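Local coordinates for protein pseudoazurin (Methylobacterium extorquens, PDB 1PMY) that binds a single copper ion and, as a blue copper protein of the plastocyanin/azurin family, probably carries electrons in the periplasm, at residues A[80-84]-A[85-89]. Residues are numbered along the deposited sequence; the frame is centred on the assembly and turned at random.
With CU (copper (II) ion), chain B.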
ATOM      1  N   PRO A  80      -1.102  -7.921  10.411  1.00  8.63           N
ATOM      2  CA  PRO A  80      -0.350  -8.962  11.106  1.00  9.30           C
ATOM      3  C   PRO A  80       1.127  -8.998  10.645  1.00  9.00           C
ATOM      4  O   PRO A  80       1.928  -9.390  11.543  1.00  9.50           O
ATOM      5  CB  PRO A  80      -1.000 -10.265  10.650  1.00  9.10           C
ATOM      6  CG  PRO A  80      -1.923  -9.930   9.552  1.00  8.82           C
ATOM      7  CD  PRO A  80      -2.301  -8.424   9.628  1.00  8.39           C
ATOM      8  N   HIS A  81       1.471  -8.535   9.417  1.00  8.99           N
ATOM      9  CA  HIS A  81       2.887  -8.594   9.016  1.00  8.86           C
ATOM     10  C   HIS A  81       3.575  -7.262   8.839  1.00  8.62           C
ATOM     11  O   HIS A  81       4.526  -7.136   8.030  1.00  9.71           O
ATOM     12  CB  HIS A  81       3.096  -9.450   7.680  1.00  9.36           C
ATOM     13  CG  HIS A  81       2.409 -10.756   7.815  1.00  9.74           C
ATOM     14  ND1 HIS A  81       1.439 -11.207   6.919  1.00 10.94           N
ATOM     15  CD2 HIS A  81       2.593 -11.726   8.754  1.00 10.25           C
ATOM     16  CE1 HIS A  81       1.063 -12.442   7.350  1.00 10.28           C
ATOM     17  NE2 HIS A  81       1.742 -12.777   8.389  1.00 11.16           N
ATOM     18  N   TYR A  82       3.107  -6.200   9.494  1.00  8.86           N
ATOM     19  CA  TYR A  82       3.776  -4.865   9.352  1.00  8.55           C
ATOM     20  C   TYR A  82       5.227  -4.872   9.840  1.00  9.95           C
ATOM     21  O   TYR A  82       6.095  -4.398   9.094  1.00 11.31           O
ATOM     22  CB  TYR A  82       2.840  -3.845  10.034  1.00  7.97           C
ATOM     23  CG  TYR A  82       3.502  -2.469  10.130  1.00  8.51           C
ATOM     24  CD1 TYR A  82       3.865  -1.693   9.047  1.00  8.36           C
ATOM     25  CD2 TYR A  82       3.928  -2.060  11.408  1.00  8.86           C
ATOM     26  CE1 TYR A  82       4.504  -0.445   9.209  1.00  8.87           C
ATOM     27  CE2 TYR A  82       4.641  -0.856  11.582  1.00  8.80           C
ATOM     28  CZ  TYR A  82       4.823  -0.012  10.511  1.00  9.05           C
ATOM     29  OH  TYR A  82       5.616   1.104  10.711  1.00  7.44           O
ATOM     30  N   MET A  83       5.489  -5.522  10.962  1.00 11.68           N
ATOM     31  CA  MET A  83       6.813  -5.623  11.577  1.00 14.24           C
ATOM     32  C   MET A  83       7.779  -6.388  10.664  1.00 14.72           C
ATOM     33  O   MET A  83       8.991  -6.237  10.660  1.00 15.21           O
ATOM     34  CB  MET A  83       6.752  -6.264  12.977  1.00 16.39           C
ATOM     35  CG  MET A  83       6.301  -5.365  14.056  1.00 19.05           C
ATOM     36  SD  MET A  83       7.326  -3.917  14.251  1.00 22.50           S
ATOM     37  CE  MET A  83       8.976  -4.471  14.679  1.00 22.02           C
ATOM     38  N   MET A  84       7.219  -7.252   9.799  1.00 13.75           N
ATOM     39  CA  MET A  84       7.865  -8.016   8.773  1.00 14.11           C
ATOM     40  C   MET A  84       7.967  -7.277   7.436  1.00 13.47           C
ATOM     41  O   MET A  84       8.452  -7.856   6.493  1.00 13.45           O
ATOM     42  CB  MET A  84       7.144  -9.380   8.568  1.00 16.15           C
ATOM     43  CG  MET A  84       7.578 -10.277   9.745  1.00 18.40           C
ATOM     44  SD  MET A  84       6.722 -11.898   9.470  1.00 21.67           S
ATOM     45  CE  MET A  84       7.964 -12.601   8.279  1.00 20.91           C
ATOM     46  N   GLY A  85       7.624  -5.999   7.367  1.00 11.97           N
ATOM     47  CA  GLY A  85       7.778  -5.198   6.179  1.00 11.61           C
ATOM     48  C   GLY A  85       6.724  -5.400   5.098  1.00 10.59           C
ATOM     49  O   GLY A  85       7.024  -4.978   3.950  1.00 11.04           O
ATOM     50  N   MET A  86       5.548  -5.924   5.450  1.00  9.86           N
ATOM     51  CA  MET A  86       4.544  -6.097   4.318  1.00  9.12           C
ATOM     52  C   MET A  86       3.771  -4.796   4.142  1.00  8.52           C
ATOM     53  O   MET A  86       2.818  -4.511   4.907  1.00  9.92           O
ATOM     54  CB  MET A  86       3.589  -7.252   4.698  1.00  9.30           C
ATOM     55  CG  MET A  86       2.901  -7.666   3.372  1.00  9.60           C
ATOM     56  SD  MET A  86       2.115  -9.324   3.631  1.00  9.33           S
ATOM     57  CE  MET A  86       0.983  -9.275   2.206  1.00  8.68           C
ATOM     58  N   VAL A  87       4.194  -3.980   3.217  1.00  8.88           N
ATOM     59  CA  VAL A  87       3.698  -2.650   2.890  1.00  9.95           C
ATOM     60  C   VAL A  87       3.598  -2.425   1.389  1.00  9.85           C
ATOM     61  O   VAL A  87       4.348  -3.084   0.641  1.00 10.30           O
ATOM     62  CB  VAL A  87       4.588  -1.550   3.599  1.00  9.75           C
ATOM     63  CG1 VAL A  87       4.401  -1.622   5.106  1.00  9.80           C
ATOM     64  CG2 VAL A  87       6.064  -1.738   3.210  1.00  9.49           C
ATOM     65  N   ALA A  88       2.801  -1.517   0.974  1.00 10.13           N
ATOM     66  CA  ALA A  88       2.648  -1.126  -0.414  1.00  9.36           C
ATOM     67  C   ALA A  88       2.411   0.426  -0.431  1.00 10.24           C
ATOM     68  O   ALA A  88       1.854   1.011   0.510  1.00 10.99           O
ATOM     69  CB  ALA A  88       1.394  -1.785  -0.992  1.00  8.88           C
ATOM     70  N   LEU A  89       2.729   0.913  -1.617  1.00 11.12           N
ATOM     71  CA  LEU A  89       2.543   2.375  -1.870  1.00 11.48           C
ATOM     72  C   LEU A  89       1.679   2.546  -3.129  1.00 10.55           C
ATOM     73  O   LEU A  89       1.993   1.879  -4.168  1.00 10.09           O
ATOM     74  CB  LEU A  89       3.950   2.944  -1.939  1.00 12.85           C
ATOM     75  CG  LEU A  89       4.098   4.423  -2.056  1.00 14.40           C
ATOM     76  CD1 LEU A  89       3.743   5.037  -0.688  1.00 14.53           C
ATOM     77  CD2 LEU A  89       5.613   4.701  -2.310  1.00 14.29           C
TER
HETATM   78 CU    CU B 124       0.472 -10.227   5.513  1.00 12.48          CU
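H81 and M86 run alongside each other toward the copper, with CB of H81 3.7 Å from CB of M86, and each gives one atom to the metal ion. The ring nitrogen ND1 of H81 binds the metal at 2.0 Å, whereas SD of M86 stands off at 2.7 Å, a markedly longer bond. The M86 chain runs extended, CG anti to its own backbone N (chi1 -163°), which brings the sulfur to the copper beside ND1 of H81; SD reaches the H81 ring obliquely, 4.9 Å from its centroid. On one face of that ring, over its centre, sits CB of P80.

The backbone between the two ligands is tied down twice. M86 N donates to H81 O at 3.0 Å in a nearly straight hydrogen bond (N-H...O 162°), and G85 N donates to Y82 O at 2.8 Å. The second bond closes a type I beta turn from Y82 to G85, and G85 leaves it with positive phi (78°). This is the ligand loop of the cupredoxin fold: it joins strand 72-77 to strand 87-92 and supplies C78, H81 and M86, while H40 comes from another loop to complete the copper site. The backbone of M86 also bonds to that of C78, linking a third ligand to the same framework.

Beyond the metal, V87 is buried and packs against T111 and L115 of helix 109-120, whereas Y82 meets it by a single contact at the ring edge, CD1 to CG1 of V87 at 4.0 Å; the Y82 ring also makes a cation-pi contact with K77. The solvent side belongs to the exposed M83 and M84: M83 directs its CB away from 85-89, and the M84 side chain extends from the turn with its end leading away from 85-89.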